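Long-range contacts in lipolytic protein G-D-S-L family (Chitinophaga pinensis, PDB 4Q7Q), which probably hydrolyses ester bonds, as a possible lipase of the GDSL-like lipase/acylhydrolase family in the SGNH hydrolase clan: residues 133-138 / 236-241; 187-192 / 230-235; 194-199 / 219-224. All coordinates share one frame; numbering follows the deposited sequence.

Interaction 1 of 3, residues 133-138 / 236-241; sequences NDFVYI and GLHPSD
The ring of Phe135 carries Leu237 CD2 over one face, 4.0 Å from CD2 to the ring centroid and displaced toward the rim, a CH-pi contact. The backbone N of Tyr137 lies over the opposite face, also nearer the rim. Phe135 CE1 comes up to the edge of the His238 ring, 3.7 Å from His238 CE1 and close to the histidine plane, with the two planes 80° apart; Leu237 CG sits over the centre of one His238 face. In the SGNH hydrolase fold the 236-241 segment, leading into helix 241-257, carries the histidine of what is probably a Ser-His-Asp triad: His238 ND1 bonds to Asp235 OD2 and His238 NE2 to Ser14 OG. Phe135 and Leu237 are thus apolar neighbours of the probable catalytic imidazole. A tetraethylene glycol, probably from the crystallisation liquor, lies about 4 Å from the Phe135 side chain, consistent with a pocket here.

Phe135 CG is anti to its backbone N (chi1 162°), beside the carbonyl carbon, which places the start of the ring against Leu237; Phe135 CD1 is 3.7 Å from Leu237 CB. The backbones come closest at Gly236, whose CA is nearest that of Phe135. A side chain at this position would run into Asp134 O, and the backbone angles by themselves already favour a residue without one. The contact is entirely buried. Asp134 points away from it, its carboxylate held by Tyr149 OH and by a salt bridge to Lys193. Asn133 N donates to Gly236 O over 2.8 Å with a bent N-H...O angle of 139°, and beside it Gly236 CA makes a CA-H...O contact of 3.3 Å with Asp134 O.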
loop_
_atom_site.group_PDB
_atom_site.type_symbol
_atom_site.label_atom_id
_atom_site.label_comp_id
_atom_site.label_asym_id
_atom_site.label_seq_id
_atom_site.Cartn_x
_atom_site.Cartn_y
_atom_site.Cartn_z
ATOM N N ASN A 133 11.043 -1.522 0.735
ATOM C CA ASN A 133 12.323 -2.090 1.116
ATOM C C ASN A 133 12.144 -2.982 2.336
ATOM O O ASN A 133 11.009 -3.313 2.685
ATOM C CB ASN A 133 13.395 -1.018 1.312
ATOM C CG ASN A 133 14.733 -1.460 0.776
ATOM O OD1 ASN A 133 15.148 -2.591 1.011
ATOM N ND2 ASN A 133 15.402 -0.589 0.026
ATOM N N ASP A 134 13.244 -3.397 2.960
ATOM C CA ASP A 134 13.153 -4.236 4.152
ATOM C C ASP A 134 12.270 -3.543 5.180
ATOM O O ASP A 134 12.504 -2.389 5.536
ATOM C CB ASP A 134 14.537 -4.456 4.766
ATOM C CG ASP A 134 15.404 -5.407 3.964
ATOM O OD1 ASP A 134 15.000 -5.862 2.875
ATOM O OD2 ASP A 134 16.512 -5.697 4.445
ATOM N N PHE A 135 11.258 -4.258 5.651
ATOM C CA PHE A 135 10.321 -3.734 6.629
ATOM C C PHE A 135 10.657 -4.251 8.014
ATOM O O PHE A 135 10.918 -5.440 8.180
ATOM C CB PHE A 135 8.910 -4.179 6.248
ATOM C CG PHE A 135 7.908 -4.086 7.369
ATOM C CD1 PHE A 135 7.530 -2.856 7.871
ATOM C CD2 PHE A 135 7.334 -5.231 7.908
ATOM C CE1 PHE A 135 6.599 -2.763 8.896
ATOM C CE2 PHE A 135 6.399 -5.145 8.925
ATOM C CZ PHE A 135 6.033 -3.908 9.425
ATOM N N VAL A 136 10.667 -3.359 9.004
ATOM C CA VAL A 136 10.757 -3.762 10.403
ATOM C C VAL A 136 9.680 -3.020 11.185
ATOM O O VAL A 136 9.646 -1.794 11.188
ATOM C CB VAL A 136 12.144 -3.472 11.008
ATOM C CG1 VAL A 136 12.217 -4.024 12.417
ATOM C CG2 VAL A 136 13.236 -4.083 10.153
ATOM N N TYR A 137 8.782 -3.767 11.820
ATOM C CA TYR A 137 7.657 -3.175 12.532
ATOM C C TYR A 137 8.127 -2.354 13.736
ATOM O O TYR A 137 8.843 -2.851 14.606
ATOM C CB TYR A 137 6.694 -4.277 12.985
ATOM C CG TYR A 137 5.416 -3.778 13.623
ATOM C CD1 TYR A 137 4.828 -2.586 13.215
ATOM C CD2 TYR A 137 4.796 -4.502 14.633
ATOM C CE1 TYR A 137 3.662 -2.128 13.796
ATOM C CE2 TYR A 137 3.623 -4.053 15.220
ATOM C CZ TYR A 137 3.060 -2.860 14.799
ATOM O OH TYR A 137 1.894 -2.402 15.376
ATOM N N ILE A 138 7.705 -1.095 13.784
ATOM C CA ILE A 138 8.158 -0.171 14.814
ATOM C C ILE A 138 7.748 -0.585 16.236
ATOM O O ILE A 138 8.414 -0.222 17.213
ATOM C CB ILE A 138 7.706 1.279 14.491
ATOM C CG1 ILE A 138 8.590 2.293 15.214
ATOM C CG2 ILE A 138 6.231 1.495 14.817
ATOM C CD1 ILE A 138 8.498 3.694 14.635
ATOM N N GLY A 236 10.537 1.151 6.044
ATOM C CA GLY A 236 10.792 0.310 4.888
ATOM C C GLY A 236 9.575 0.126 4.004
ATOM O O GLY A 236 9.702 -0.123 2.801
ATOM N N LEU A 237 8.392 0.262 4.596
ATOM C CA LEU A 237 7.147 -0.126 3.936
ATOM C C LEU A 237 6.088 0.976 3.952
ATOM O O LEU A 237 5.515 1.314 2.913
ATOM C CB LEU A 237 6.598 -1.389 4.602
ATOM C CG LEU A 237 5.174 -1.870 4.277
ATOM C CD1 LEU A 237 4.986 -2.196 2.798
ATOM C CD2 LEU A 237 4.819 -3.075 5.134
ATOM N N HIS A 238 5.835 1.537 5.129
ATOM C CA HIS A 238 4.749 2.496 5.280
ATOM C C HIS A 238 5.228 3.903 5.009
ATOM O O HIS A 238 6.231 4.330 5.565
ATOM C CB HIS A 238 4.156 2.398 6.682
ATOM C CG HIS A 238 3.592 1.049 6.989
ATOM N ND1 HIS A 238 4.239 0.132 7.789
ATOM C CD2 HIS A 238 2.455 0.450 6.568
ATOM C CE1 HIS A 238 3.514 -0.972 7.859
ATOM N NE2 HIS A 238 2.425 -0.805 7.129
ATOM N N PRO A 239 4.510 4.627 4.144
ATOM C CA PRO A 239 4.915 5.968 3.736
ATOM C C PRO A 239 5.165 6.939 4.888
ATOM O O PRO A 239 4.468 6.954 5.916
ATOM C CB PRO A 239 3.727 6.444 2.901
ATOM C CG PRO A 239 3.181 5.205 2.312
ATOM C CD PRO A 239 3.363 4.135 3.358
ATOM N N SER A 240 6.193 7.754 4.688
ATOM C CA SER A 240 6.429 8.932 5.500
ATOM C C SER A 240 5.495 10.051 5.057
ATOM O O SER A 240 4.676 9.868 4.160
ATOM C CB SER A 240 7.867 9.388 5.292
ATOM O OG SER A 240 8.072 9.748 3.936
ATOM N N ASP A 241 5.634 11.220 5.670
ATOM C CA ASP A 241 4.917 12.395 5.193
ATOM C C ASP A 241 5.213 12.642 3.715
ATOM O O ASP A 241 4.299 12.916 2.935
ATOM C CB ASP A 241 5.300 13.632 6.005
ATOM C CG ASP A 241 4.565 13.716 7.329
ATOM O OD1 ASP A 241 3.431 13.217 7.414
ATOM O OD2 ASP A 241 5.116 14.306 8.284
#

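Interaction 2 of 3, residues 187-192 / 230-235; sequences RNMVKF and VNLTYD
Asn231 lays its side chain over the carbonyl of Asn188: Asn231 CG stands 3.0 Å from Asn188 O. CG is anti to the backbone N (chi1 -165°), and beyond it the amide passes Lys191, whose chain crosses at about a right angle with Lys191 CE 3.5 Å from Asn231 ND2. Asn231 ND2 donates to a water 2.8 Å away, and the same water donates to Arg187 O and Val190 O, linking the Asn231 amide to two carbonyls of the 187-192 segment. Asn188 O itself accepts from Leu232 N at 2.9 Å. The 230-235 loop ends on Asp235, the acid of a probable Ser-His-Asp triad in this SGNH hydrolase fold and the partner of His238. Two residues earlier, Thr233 grips Met189 O twice. Its backbone N donates in the carbonyl plane, on a lone pair, at 3.0 Å from Met189 O, while Thr233 OG1, 2.9 Å from the same oxygen, donates from above that plane. The hydroxyl oxygen also serves Gly236 N. On the other branch, Thr233 CG2 rests 3.6 Å from the selenium of Met189, a selenomethionine.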
loop_
_atom_site.group_PDB
_atom_site.type_symbol
_atom_site.label_atom_id
_atom_site.label_comp_id
_atom_site.label_asym_id
_atom_site.label_seq_id
_atom_site.Cartn_x
_atom_site.Cartn_y
_atom_site.Cartn_z
ATOM N N ARG A 187 15.730 2.730 -3.564
ATOM C CA ARG A 187 16.850 3.438 -2.967
ATOM C C ARG A 187 16.383 4.592 -2.083
ATOM O O ARG A 187 17.132 5.070 -1.232
ATOM C CB ARG A 187 17.809 3.948 -4.051
ATOM C CG ARG A 187 17.272 5.120 -4.869
ATOM C CD ARG A 187 18.200 5.475 -6.033
ATOM N NE ARG A 187 18.025 4.554 -7.154
ATOM C CZ ARG A 187 17.209 4.769 -8.182
ATOM N NH1 ARG A 187 16.498 5.888 -8.249
ATOM N NH2 ARG A 187 17.110 3.868 -9.152
ATOM N N ASN A 188 15.143 5.032 -2.278
ATOM C CA ASN A 188 14.620 6.170 -1.531
ATOM C C ASN A 188 13.648 5.794 -0.431
ATOM O O ASN A 188 13.050 6.668 0.181
ATOM C CB ASN A 188 13.972 7.184 -2.474
ATOM C CG ASN A 188 14.991 8.041 -3.178
ATOM O OD1 ASN A 188 16.008 8.407 -2.595
ATOM N ND2 ASN A 188 14.731 8.360 -4.438
HETATM N N MSE A 189 13.476 4.502 -0.177
HETATM C CA MSE A 189 12.559 4.079 0.877
HETATM C C MSE A 189 13.065 4.465 2.265
HETATM O O MSE A 189 12.323 5.041 3.058
HETATM C CB MSE A 189 12.290 2.578 0.788
HETATM C CG MSE A 189 11.581 2.184 -0.490
HETATM SE SE MSE A 189 9.782 2.921 -0.544
HETATM C CE MSE A 189 9.503 2.989 -2.480
ATOM N N VAL A 190 14.329 4.153 2.552
ATOM C CA VAL A 190 14.942 4.504 3.834
ATOM C C VAL A 190 16.373 4.975 3.602
ATOM O O VAL A 190 17.003 4.566 2.630
ATOM C CB VAL A 190 14.959 3.306 4.821
ATOM C CG1 VAL A 190 13.545 2.924 5.246
ATOM C CG2 VAL A 190 15.698 2.108 4.205
ATOM N N LYS A 191 16.880 5.849 4.472
ATOM C CA LYS A 191 18.240 6.374 4.315
ATOM C C LYS A 191 19.311 5.334 4.651
ATOM O O LYS A 191 20.376 5.300 4.030
ATOM C CB LYS A 191 18.453 7.612 5.197
ATOM C CG LYS A 191 17.528 8.782 4.906
ATOM C CD LYS A 191 17.831 9.408 3.562
ATOM C CE LYS A 191 17.022 10.683 3.354
ATOM N NZ LYS A 191 17.422 11.758 4.303
ATOM N N PHE A 192 19.032 4.507 5.651
ATOM C CA PHE A 192 19.977 3.484 6.087
ATOM C C PHE A 192 19.284 2.534 7.040
ATOM O O PHE A 192 18.178 2.809 7.513
ATOM C CB PHE A 192 21.199 4.103 6.784
ATOM C CG PHE A 192 20.861 4.899 8.019
ATOM C CD1 PHE A 192 20.606 6.261 7.934
ATOM C CD2 PHE A 192 20.785 4.282 9.263
ATOM C CE1 PHE A 192 20.292 6.996 9.065
ATOM C CE2 PHE A 192 20.469 5.011 10.397
ATOM C CZ PHE A 192 20.221 6.372 10.293
ATOM N N VAL A 230 14.362 7.942 7.998
ATOM C CA VAL A 230 13.118 8.163 7.261
ATOM C C VAL A 230 13.385 8.791 5.893
ATOM O O VAL A 230 14.133 9.748 5.775
ATOM C CB VAL A 230 12.141 9.050 8.061
ATOM C CG1 VAL A 230 10.897 9.363 7.245
ATOM C CG2 VAL A 230 11.759 8.366 9.367
ATOM N N ASN A 231 12.791 8.231 4.848
ATOM C CA ASN A 231 12.813 8.893 3.548
ATOM C C ASN A 231 11.408 8.850 2.938
ATOM O O ASN A 231 10.556 9.648 3.321
ATOM C CB ASN A 231 13.877 8.295 2.629
ATOM C CG ASN A 231 14.174 9.180 1.430
ATOM O OD1 ASN A 231 13.377 10.041 1.068
ATOM N ND2 ASN A 231 15.332 8.973 0.811
ATOM N N LEU A 232 11.152 7.935 2.008
ATOM C CA LEU A 232 9.792 7.765 1.497
ATOM C C LEU A 232 8.920 6.957 2.449
ATOM O O LEU A 232 7.691 7.029 2.374
ATOM C CB LEU A 232 9.794 7.090 0.128
ATOM C CG LEU A 232 10.347 7.894 -1.040
ATOM C CD1 LEU A 232 10.317 7.022 -2.281
ATOM C CD2 LEU A 232 9.522 9.159 -1.233
ATOM N N THR A 233 9.567 6.158 3.297
ATOM C CA THR A 233 8.905 5.378 4.340
ATOM C C THR A 233 9.596 5.632 5.673
ATOM O O THR A 233 10.713 6.162 5.712
ATOM C CB THR A 233 8.972 3.853 4.079
ATOM O OG1 THR A 233 10.324 3.382 4.238
ATOM C CG2 THR A 233 8.431 3.509 2.694
ATOM N N TYR A 234 8.944 5.244 6.766
ATOM C CA TYR A 234 9.553 5.377 8.087
ATOM C C TYR A 234 10.030 4.024 8.625
ATOM O O TYR A 234 10.704 3.965 9.651
ATOM C CB TYR A 234 8.610 6.083 9.085
ATOM C CG TYR A 234 7.327 5.324 9.367
ATOM C CD1 TYR A 234 7.294 4.293 10.311
ATOM C CD2 TYR A 234 6.155 5.621 8.685
ATOM C CE1 TYR A 234 6.127 3.576 10.560
ATOM C CE2 TYR A 234 4.987 4.915 8.936
ATOM C CZ TYR A 234 4.982 3.893 9.874
ATOM O OH TYR A 234 3.821 3.185 10.114
ATOM N N ASP A 235 9.696 2.944 7.918
ATOM C CA ASP A 235 10.020 1.596 8.386
ATOM C C ASP A 235 10.307 0.621 7.241
ATOM O O ASP A 235 10.302 -0.591 7.443
ATOM C CB ASP A 235 8.883 1.039 9.255
ATOM C CG ASP A 235 7.577 0.892 8.488
ATOM O OD1 ASP A 235 7.572 1.113 7.254
ATOM O OD2 ASP A 235 6.555 0.542 9.120
HETATM O O HOH W 1 17.209 6.851 0.699
#

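Interaction 3 of 3, residues 194-199 / 219-224; sequences HLKNPK and ENNEYP
Lys196 runs from CB past Asn221 and on to Asn220. Its CB and CG pass Asn221 OD1, with CG 3.9 Å from that oxygen; CD packs against Asn220 O and ND2, CE stays beside Asn220 O, and Lys196 NZ ends 3.0 Å from Asn220 OD1. CD is anti to CA (chi2 -173°), and the later torsions are extended too; the chain crosses the Asn220 side chain at about a right angle, and Lys196 NZ donates from above the plane of that amide. The setting is the two-stranded antiparallel hairpin of 193-196 with 203-206, an excursion far from the centre of this SGNH hydrolase domain; the loop 219-224 runs roughly counter to strand 193-196 and is stitched to it in part through a side-chain amide.

That amide belongs to Asn221. Asn221 OD1 accepts from Lys196 N at 3.0 Å, while Asn221 ND2 donates to His194 O at 3.0 Å and also to Glu222 O within its own loop, both acceptors lying close to the amide plane. Three bonds thus fix the rotation of the group, which meets the strand's N-H and C=O much as a neighbouring strand's backbone would. An alanine here would probably leave Lys196 N and His194 O without these mates and weaken the hold of the loop on the strand. Leu195 CD2 adds an apolar touch, 4.1 Å from Pro224 CB.

At the other end, His194 N donates to Pro224 O over 2.8 Å. The His194 ring, stacked with Tyr203, turns its edge to Glu222, whose carboxylate is nearly coplanar with it at 20°. A negative charge there would probably favour a protonated ring. His194 NE2 donates to Glu222 OE1 across 2.9 Å, meeting that oxygen nearly along its C-O bond.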
loop_
_atom_site.group_PDB
_atom_site.type_symbol
_atom_site.label_atom_id
_atom_site.label_comp_id
_atom_site.label_asym_id
_atom_site.label_seq_id
_atom_site.Cartn_x
_atom_site.Cartn_y
_atom_site.Cartn_z
ATOM N N HIS A 194 20.326 0.705 10.618
ATOM C CA HIS A 194 21.255 0.844 11.725
ATOM C C HIS A 194 21.557 -0.555 12.260
ATOM O O HIS A 194 20.734 -1.149 12.952
ATOM C CB HIS A 194 20.568 1.725 12.776
ATOM C CG HIS A 194 21.308 1.865 14.067
ATOM N ND1 HIS A 194 22.472 2.589 14.185
ATOM C CD2 HIS A 194 21.014 1.415 15.311
ATOM C CE1 HIS A 194 22.879 2.563 15.442
ATOM N NE2 HIS A 194 22.012 1.857 16.146
ATOM N N LEU A 195 22.726 -1.095 11.922
ATOM C CA LEU A 195 23.002 -2.509 12.173
ATOM C C LEU A 195 24.377 -2.742 12.756
ATOM O O LEU A 195 25.311 -1.996 12.482
ATOM C CB LEU A 195 22.916 -3.289 10.862
ATOM C CG LEU A 195 21.591 -3.246 10.108
ATOM C CD1 LEU A 195 21.772 -3.828 8.710
ATOM C CD2 LEU A 195 20.523 -4.011 10.875
ATOM N N LYS A 196 24.503 -3.804 13.544
ATOM C CA LYS A 196 25.805 -4.238 14.009
ATOM C C LYS A 196 26.641 -4.785 12.862
ATOM O O LYS A 196 26.154 -5.552 12.027
ATOM C CB LYS A 196 25.672 -5.287 15.116
ATOM C CG LYS A 196 25.149 -4.727 16.427
ATOM C CD LYS A 196 25.205 -5.761 17.526
ATOM C CE LYS A 196 24.736 -5.169 18.846
ATOM N NZ LYS A 196 24.784 -6.172 19.933
ATOM N N ASN A 197 27.899 -4.368 12.823
ATOM C CA ASN A 197 28.874 -4.880 11.876
ATOM C C ASN A 197 29.314 -6.261 12.354
ATOM O O ASN A 197 29.838 -6.389 13.450
ATOM C CB ASN A 197 30.054 -3.905 11.837
ATOM C CG ASN A 197 31.144 -4.319 10.869
ATOM O OD1 ASN A 197 31.234 -5.474 10.457
ATOM N ND2 ASN A 197 31.999 -3.366 10.519
ATOM N N PRO A 198 29.098 -7.301 11.537
ATOM C CA PRO A 198 29.447 -8.660 11.978
ATOM C C PRO A 198 30.923 -8.860 12.325
ATOM O O PRO A 198 31.253 -9.808 13.031
ATOM C CB PRO A 198 29.079 -9.522 10.769
ATOM C CG PRO A 198 28.014 -8.764 10.086
ATOM C CD PRO A 198 28.351 -7.310 10.268
ATOM N N LYS A 199 31.794 -7.991 11.831
ATOM C CA LYS A 199 33.221 -8.146 12.082
ATOM C C LYS A 199 33.658 -7.658 13.457
ATOM O O LYS A 199 34.688 -8.091 13.970
ATOM C CB LYS A 199 34.051 -7.458 10.998
ATOM C CG LYS A 199 33.940 -8.092 9.624
ATOM C CD LYS A 199 35.019 -7.548 8.702
ATOM C CE LYS A 199 34.940 -8.152 7.313
ATOM N NZ LYS A 199 36.023 -7.621 6.433
ATOM N N GLU A 219 16.867 -9.568 18.269
ATOM C CA GLU A 219 17.178 -9.817 19.671
ATOM C C GLU A 219 18.538 -9.236 20.050
ATOM O O GLU A 219 18.807 -8.987 21.223
ATOM C CB GLU A 219 17.141 -11.319 19.975
ATOM N N ASN A 220 19.389 -9.023 19.049
ATOM C CA ASN A 220 20.720 -8.465 19.261
ATOM C C ASN A 220 20.974 -7.277 18.329
ATOM O O ASN A 220 21.988 -7.223 17.632
ATOM C CB ASN A 220 21.789 -9.550 19.073
ATOM C CG ASN A 220 23.193 -9.065 19.402
ATOM O OD1 ASN A 220 23.518 -8.796 20.559
ATOM N ND2 ASN A 220 24.037 -8.961 18.379
ATOM N N ASN A 221 20.036 -6.333 18.320
ATOM C CA ASN A 221 20.140 -5.136 17.492
ATOM C C ASN A 221 19.008 -4.178 17.844
ATOM O O ASN A 221 17.841 -4.571 17.842
ATOM C CB ASN A 221 20.059 -5.504 16.003
ATOM C CG ASN A 221 20.721 -4.476 15.093
ATOM O OD1 ASN A 221 21.767 -4.745 14.499
ATOM N ND2 ASN A 221 20.092 -3.310 14.949
ATOM N N GLU A 222 19.353 -2.928 18.145
ATOM C CA GLU A 222 18.358 -1.883 18.370
ATOM C C GLU A 222 17.493 -1.734 17.124
ATOM O O GLU A 222 17.842 -2.255 16.063
ATOM C CB GLU A 222 19.050 -0.554 18.678
ATOM C CG GLU A 222 19.980 -0.605 19.877
ATOM C CD GLU A 222 20.917 0.585 19.941
ATOM O OE1 GLU A 222 21.143 1.229 18.894
ATOM O OE2 GLU A 222 21.427 0.878 21.043
ATOM N N TYR A 223 16.371 -1.027 17.246
ATOM C CA TYR A 223 15.489 -0.818 16.099
ATOM C C TYR A 223 16.282 -0.176 14.972
ATOM O O TYR A 223 16.902 0.865 15.164
ATOM C CB TYR A 223 14.295 0.053 16.475
ATOM C CG TYR A 223 13.307 0.192 15.337
ATOM C CD1 TYR A 223 12.522 -0.890 14.936
ATOM C CD2 TYR A 223 13.166 1.394 14.653
ATOM C CE1 TYR A 223 11.626 -0.776 13.892
ATOM C CE2 TYR A 223 12.268 1.516 13.604
ATOM C CZ TYR A 223 11.501 0.427 13.233
ATOM O OH TYR A 223 10.612 0.541 12.189
ATOM N N PRO A 224 16.293 -0.815 13.794
ATOM C CA PRO A 224 17.254 -0.420 12.756
ATOM C C PRO A 224 16.855 0.808 11.930
ATOM O O PRO A 224 17.639 1.242 11.081
ATOM C CB PRO A 224 17.321 -1.662 11.867
ATOM C CG PRO A 224 15.957 -2.279 12.009
ATOM C CD PRO A 224 15.574 -2.053 13.447
#

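All three contacts join segments that follow strand 123-127 of the parallel sheet, up to the start of helix 241-257. They nest along the sequence: 194-199/219-224 lies inside 187-192/230-235, which lies inside 133-138/236-241. Centres of interactions 1 and 2 are about 7 Å apart, and Ser240, at the start of helix 241-257, bonds back to the backbone of Asn231 and Leu232. Interaction 3 is about 17 Å from the centre of each, out where a loop meets the hairpin 193-196/203-206, yet Tyr223 reaches back, its OH bonded to Val136 O and packed on Asp235. The outer excursion thus meets the probable catalytic loop directly.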